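Side-chain contacts in pectate lyase (PDB 5GT5), which cleaves polygalacturonate and pectins within the chain by beta-elimination, probably with calcium as cofactor, as a secreted polysaccharide lyase of family 1: residues A80-V85 and W138-K143; I208-M211 and S217-M220. The protein carries 1 engineered substitution. All blocks are in the same frame, centred on the assembly; numbering follows the deposited sequence.

Contact 1 of 2, residues A80-V85 and W138-K143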
loop_
_atom_site.group_PDB
_atom_site.type_symbol
_atom_site.label_atom_id
_atom_site.label_comp_id
_atom_site.label_asym_id
_atom_site.label_seq_id
_atom_site.Cartn_x
_atom_site.Cartn_y
_atom_site.Cartn_z
ATOM N N ALA A 80 -35.233 1.158 -5.579
ATOM C CA ALA A 80 -35.621 0.723 -6.905
ATOM C C ALA A 80 -36.906 1.465 -7.255
ATOM O O ALA A 80 -37.865 1.502 -6.462
ATOM C CB ALA A 80 -35.823 -0.792 -6.920
ATOM N N LEU A 81 -36.908 2.076 -8.436
ATOM C CA LEU A 81 -38.054 2.847 -8.927
ATOM C C LEU A 81 -38.837 2.164 -10.027
ATOM O O LEU A 81 -39.980 2.555 -10.281
ATOM C CB LEU A 81 -37.571 4.194 -9.472
ATOM C CG LEU A 81 -36.670 4.978 -8.515
ATOM C CD1 LEU A 81 -36.083 6.258 -9.134
ATOM C CD2 LEU A 81 -37.455 5.280 -7.238
ATOM N N THR A 82 -38.239 1.182 -10.704
ATOM C CA THR A 82 -38.861 0.641 -11.934
ATOM C C THR A 82 -38.844 -0.872 -12.117
ATOM O O THR A 82 -39.772 -1.423 -12.695
ATOM C CB THR A 82 -38.214 1.239 -13.214
ATOM O OG1 THR A 82 -36.792 0.999 -13.133
ATOM C CG2 THR A 82 -38.506 2.752 -13.354
ATOM N N HIS A 83 -37.814 -1.574 -11.649
ATOM C CA HIS A 83 -37.782 -3.009 -11.917
ATOM C C HIS A 83 -38.756 -3.740 -10.994
ATOM O O HIS A 83 -38.662 -3.583 -9.773
ATOM C CB HIS A 83 -36.381 -3.620 -11.783
ATOM C CG HIS A 83 -36.235 -4.921 -12.502
ATOM N ND1 HIS A 83 -36.917 -6.068 -12.124
ATOM C CD2 HIS A 83 -35.527 -5.244 -13.607
ATOM C CE1 HIS A 83 -36.615 -7.041 -12.968
ATOM N NE2 HIS A 83 -35.782 -6.563 -13.883
ATOM N N PRO A 84 -39.682 -4.516 -11.573
ATOM C CA PRO A 84 -40.688 -5.160 -10.708
ATOM C C PRO A 84 -40.091 -6.070 -9.618
ATOM O O PRO A 84 -40.641 -6.143 -8.521
ATOM C CB PRO A 84 -41.535 -5.966 -11.702
ATOM C CG PRO A 84 -40.677 -6.165 -12.911
ATOM C CD PRO A 84 -39.840 -4.885 -12.992
ATOM N N VAL A 85 -38.971 -6.725 -9.901
ATOM C CA VAL A 85 -38.364 -7.608 -8.912
ATOM C C VAL A 85 -37.718 -6.777 -7.818
ATOM O O VAL A 85 -37.903 -7.048 -6.641
ATOM C CB VAL A 85 -37.347 -8.553 -9.556
ATOM C CG1 VAL A 85 -36.572 -9.327 -8.499
ATOM C CG2 VAL A 85 -38.046 -9.526 -10.519
ATOM N N TRP A 138 -34.460 0.045 -15.426
ATOM C CA TRP A 138 -34.684 1.097 -16.408
ATOM C C TRP A 138 -34.705 2.481 -15.751
ATOM O O TRP A 138 -35.234 2.663 -14.654
ATOM C CB TRP A 138 -36.020 0.765 -17.092
ATOM C CG TRP A 138 -36.536 1.792 -18.080
ATOM C CD1 TRP A 138 -37.416 2.805 -17.819
ATOM C CD2 TRP A 138 -36.230 1.871 -19.487
ATOM N NE1 TRP A 138 -37.683 3.506 -18.976
ATOM C CE2 TRP A 138 -36.973 2.954 -20.013
ATOM C CE3 TRP A 138 -35.422 1.121 -20.346
ATOM C CZ2 TRP A 138 -36.909 3.330 -21.360
ATOM C CZ3 TRP A 138 -35.370 1.474 -21.717
ATOM C CH2 TRP A 138 -36.106 2.583 -22.201
ATOM N N ASP A 139 -34.136 3.455 -16.445
ATOM C CA ASP A 139 -34.094 4.813 -15.912
ATOM C C ASP A 139 -35.120 5.763 -16.536
ATOM O O ASP A 139 -34.895 6.285 -17.640
ATOM C CB ASP A 139 -32.710 5.406 -16.120
ATOM C CG ASP A 139 -32.647 6.848 -15.740
ATOM O OD1 ASP A 139 -33.419 7.291 -14.838
ATOM O OD2 ASP A 139 -31.831 7.581 -16.369
ATOM N N GLU A 140 -36.209 6.023 -15.811
ATOM C CA GLU A 140 -37.082 7.140 -16.149
ATOM C C GLU A 140 -36.638 8.453 -15.509
ATOM O O GLU A 140 -36.698 9.518 -16.165
ATOM C CB GLU A 140 -38.507 6.852 -15.721
ATOM C CG GLU A 140 -39.191 5.771 -16.552
ATOM C CD GLU A 140 -39.651 6.249 -17.923
ATOM O OE1 GLU A 140 -39.921 7.477 -18.097
ATOM O OE2 GLU A 140 -39.763 5.391 -18.848
ATOM N N SER A 141 -36.207 8.403 -14.247
ATOM C CA SER A 141 -35.947 9.615 -13.468
ATOM C C SER A 141 -34.965 10.572 -14.112
ATOM O O SER A 141 -35.183 11.802 -14.119
ATOM C CB SER A 141 -35.456 9.221 -12.069
ATOM O OG SER A 141 -35.271 10.377 -11.271
ATOM N N THR A 142 -33.890 10.029 -14.674
ATOM C CA THR A 142 -32.902 10.864 -15.346
ATOM C C THR A 142 -32.822 10.643 -16.855
ATOM O O THR A 142 -31.786 10.895 -17.479
ATOM C CB THR A 142 -31.511 10.807 -14.662
ATOM O OG1 THR A 142 -31.029 9.454 -14.591
ATOM C CG2 THR A 142 -31.604 11.316 -13.236
ATOM N N LYS A 143 -33.943 10.169 -17.410
ATOM C CA LYS A 143 -34.197 10.259 -18.856
ATOM C C LYS A 143 -33.140 9.570 -19.687
ATOM O O LYS A 143 -32.798 10.016 -20.780
ATOM C CB LYS A 143 -34.364 11.729 -19.278
ATOM C CG LYS A 143 -35.580 12.405 -18.618
ATOM C CD LYS A 143 -35.782 13.819 -19.111
ATOM C CE LYS A 143 -36.798 14.540 -18.249
ATOM N NZ LYS A 143 -38.111 13.862 -18.295
#

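Contact 2 of 2, residues I208-M211 and S217-M220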
loop_
_atom_site.group_PDB
_atom_site.type_symbol
_atom_site.label_atom_id
_atom_site.label_comp_id
_atom_site.label_asym_id
_atom_site.label_seq_id
_atom_site.Cartn_x
_atom_site.Cartn_y
_atom_site.Cartn_z
ATOM N N ILE A 208 -38.788 -4.760 -19.312
ATOM C CA ILE A 208 -39.535 -4.181 -20.429
ATOM C C ILE A 208 -40.993 -4.686 -20.443
ATOM O O ILE A 208 -41.914 -3.900 -20.680
ATOM C CB ILE A 208 -38.832 -4.397 -21.772
ATOM C CG1 ILE A 208 -37.859 -3.245 -22.075
ATOM C CG2 ILE A 208 -39.825 -4.333 -22.924
ATOM C CD1 ILE A 208 -36.735 -3.064 -21.077
ATOM N N ASN A 209 -41.203 -5.963 -20.133
ATOM C CA ASN A 209 -42.580 -6.490 -20.105
ATOM C C ASN A 209 -43.471 -5.750 -19.125
ATOM O O ASN A 209 -44.652 -5.458 -19.427
ATOM C CB ASN A 209 -42.575 -7.986 -19.780
ATOM C CG ASN A 209 -42.151 -8.836 -20.934
ATOM O OD1 ASN A 209 -42.047 -8.376 -22.077
ATOM N ND2 ASN A 209 -41.892 -10.117 -20.641
ATOM N N GLU A 210 -42.927 -5.412 -17.961
ATOM C CA GLU A 210 -43.688 -4.658 -16.968
ATOM C C GLU A 210 -44.146 -3.326 -17.555
ATOM O O GLU A 210 -45.307 -2.917 -17.384
ATOM C CB GLU A 210 -42.851 -4.455 -15.694
ATOM C CG GLU A 210 -43.520 -3.646 -14.567
ATOM C CD GLU A 210 -44.705 -4.360 -13.934
ATOM O OE1 GLU A 210 -44.702 -5.621 -13.877
ATOM O OE2 GLU A 210 -45.647 -3.653 -13.500
ATOM N N MET A 211 -43.253 -2.646 -18.260
ATOM C CA MET A 211 -43.595 -1.332 -18.795
ATOM C C MET A 211 -44.545 -1.436 -19.971
ATOM O O MET A 211 -45.407 -0.570 -20.133
ATOM C CB MET A 211 -42.314 -0.571 -19.170
ATOM C CG MET A 211 -41.419 -0.347 -17.937
ATOM S SD MET A 211 -40.043 0.757 -18.248
ATOM C CE MET A 211 -39.094 -0.209 -19.396
ATOM N N SER A 217 -47.320 4.744 -17.318
ATOM C CA SER A 217 -46.593 4.954 -16.078
ATOM C C SER A 217 -45.111 5.171 -16.299
ATOM O O SER A 217 -44.373 5.432 -15.349
ATOM C CB SER A 217 -46.774 3.755 -15.165
ATOM O OG SER A 217 -48.127 3.583 -14.804
ATOM N N TYR A 218 -44.679 5.046 -17.551
ATOM C CA TYR A 218 -43.257 5.154 -17.896
ATOM C C TYR A 218 -43.099 6.055 -19.104
ATOM O O TYR A 218 -43.051 5.581 -20.244
ATOM C CB TYR A 218 -42.693 3.751 -18.160
ATOM C CG TYR A 218 -42.939 2.803 -17.005
ATOM C CD1 TYR A 218 -42.049 2.730 -15.935
ATOM C CD2 TYR A 218 -44.067 1.987 -16.986
ATOM C CE1 TYR A 218 -42.289 1.875 -14.872
ATOM C CE2 TYR A 218 -44.309 1.137 -15.931
ATOM C CZ TYR A 218 -43.423 1.086 -14.883
ATOM O OH TYR A 218 -43.655 0.230 -13.820
ATOM N N PRO A 219 -43.027 7.371 -18.872
ATOM C CA PRO A 219 -43.096 8.324 -19.999
ATOM C C PRO A 219 -42.009 8.166 -21.072
ATOM O O PRO A 219 -42.327 8.275 -22.269
ATOM C CB PRO A 219 -42.981 9.688 -19.323
ATOM C CG PRO A 219 -43.343 9.445 -17.876
ATOM C CD PRO A 219 -43.034 8.026 -17.551
ATOM N N MET A 220 -40.763 7.903 -20.679
ATOM C CA MET A 220 -39.728 7.700 -21.683
ATOM C C MET A 220 -39.978 6.446 -22.511
ATOM O O MET A 220 -39.915 6.497 -23.734
ATOM C CB MET A 220 -38.354 7.618 -21.010
ATOM C CG MET A 220 -37.242 7.387 -22.015
ATOM S SD MET A 220 -35.708 7.359 -21.089
ATOM C CE MET A 220 -34.607 6.779 -22.340
HETATM O O HOH W 1 -46.044 -0.896 -13.711
#

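Contact 1 of 2, residues A80-V85 and W138-K143
Two loops of the pectate lyase parallel beta-helix meet where Thr82, just ahead of helix 84-89, reaches the loop joining strands 131-133 and 154-157. Thr82 OG1 donates to Trp138 O at 2.7 Å, arriving in the carbonyl plane on a lone pair, with a C=O...donor angle of 130°. The hydroxyl sits between the backbone N and the carbonyl carbon of its own residue (chi1 55°), which sends CG2 alongside Trp138 O at 3.5 Å and on toward Glu140 CG. Nearer the surface, Leu81 CD1 rests against Ser141 CB, 4.2 Å away.

Beyond the carbonyl, the indole of Trp138 turns away from 80-85, and its NE1 donates to Glu140 OE2 at 2.8 Å. Glu140 OE2 lies close to the indole plane, while Trp138 NE1 approaches it from above the carboxylate, 37° out of that plane. The same OE2 accepts from Tyr221 N, and the other oxygen, OE1, reaches the start of helix 219-225 at Met220 N. Glu137, through its carboxylate, accepts from the backbone N atoms of Leu81, Thr82 and His83. The chemistry is thus a single short, buried hydroxyl-to-carbonyl bond with a thin apolar margin, which satisfies Trp138 O inside the protein.

Contact 2 of 2, residues I208-M211 and S217-M220
A Met-aromatic contact packs the C-terminal part of helix 203-212 against the residue that leads into helix 219-225: Met211 lies over one face of the Tyr218 ring. Met211 CG stands almost on the ring normal, 7° off it and 3.5 Å from the centroid, a CH-pi approach. The sulfur is displaced toward the CD1 side, with Met211 SD 3.6 Å from Tyr218 CD1, and lies oblique to the ring, 30° off the normal. With CG anti to its carbonyl carbon (chi1 -61°), Met211 lays CB, CG and SD in turn across the ring, from the CD2 side to the CD1 side, before chi3 bends the methyl away.

The phenol end is tied by water. Water 1 lies in the ring plane, 2.6 Å from Tyr218 OH, and donates to Glu210 OE2 at 2.8 Å. Glu210 CG also touches Tyr218 OH at 3.9 Å, while the carboxylate is turned steeply against the ring. A leucine in place of Tyr218 would probably leave the Met211 thioether without its aromatic face and water 1 without its phenol partner. Tyr218 is the N-cap residue of its helix, and Met211 also touches Trp138 and Tyr221. This is a Met-aromatic contact, here pinning two successive helices, 203-212 and 219-225, to each other across the short turn between them, on the periphery of the beta-helix.

Contacts 1 and 2 are neighbours, their centres about 9 Å apart, and they follow one another along the chain. They join through the loop 138-143: Glu140 OE1 lies 2.7 Å from Met220 N, at the first turn of helix 219-225, and Trp138 CD1 packs 3.4 Å from Met211 SD. The Met211 sulfur thus touches both the indole of contact 1 and the phenol ring of contact 2. Gln207, on helix 203-212, bonds to both Thr82 O and Trp138 N, linking the helix of contact 2 back to contact 1. Both lie away from the probable calcium ligands Asp152, Asp174 and Asp178 and from Arg276, the likely active-site residue.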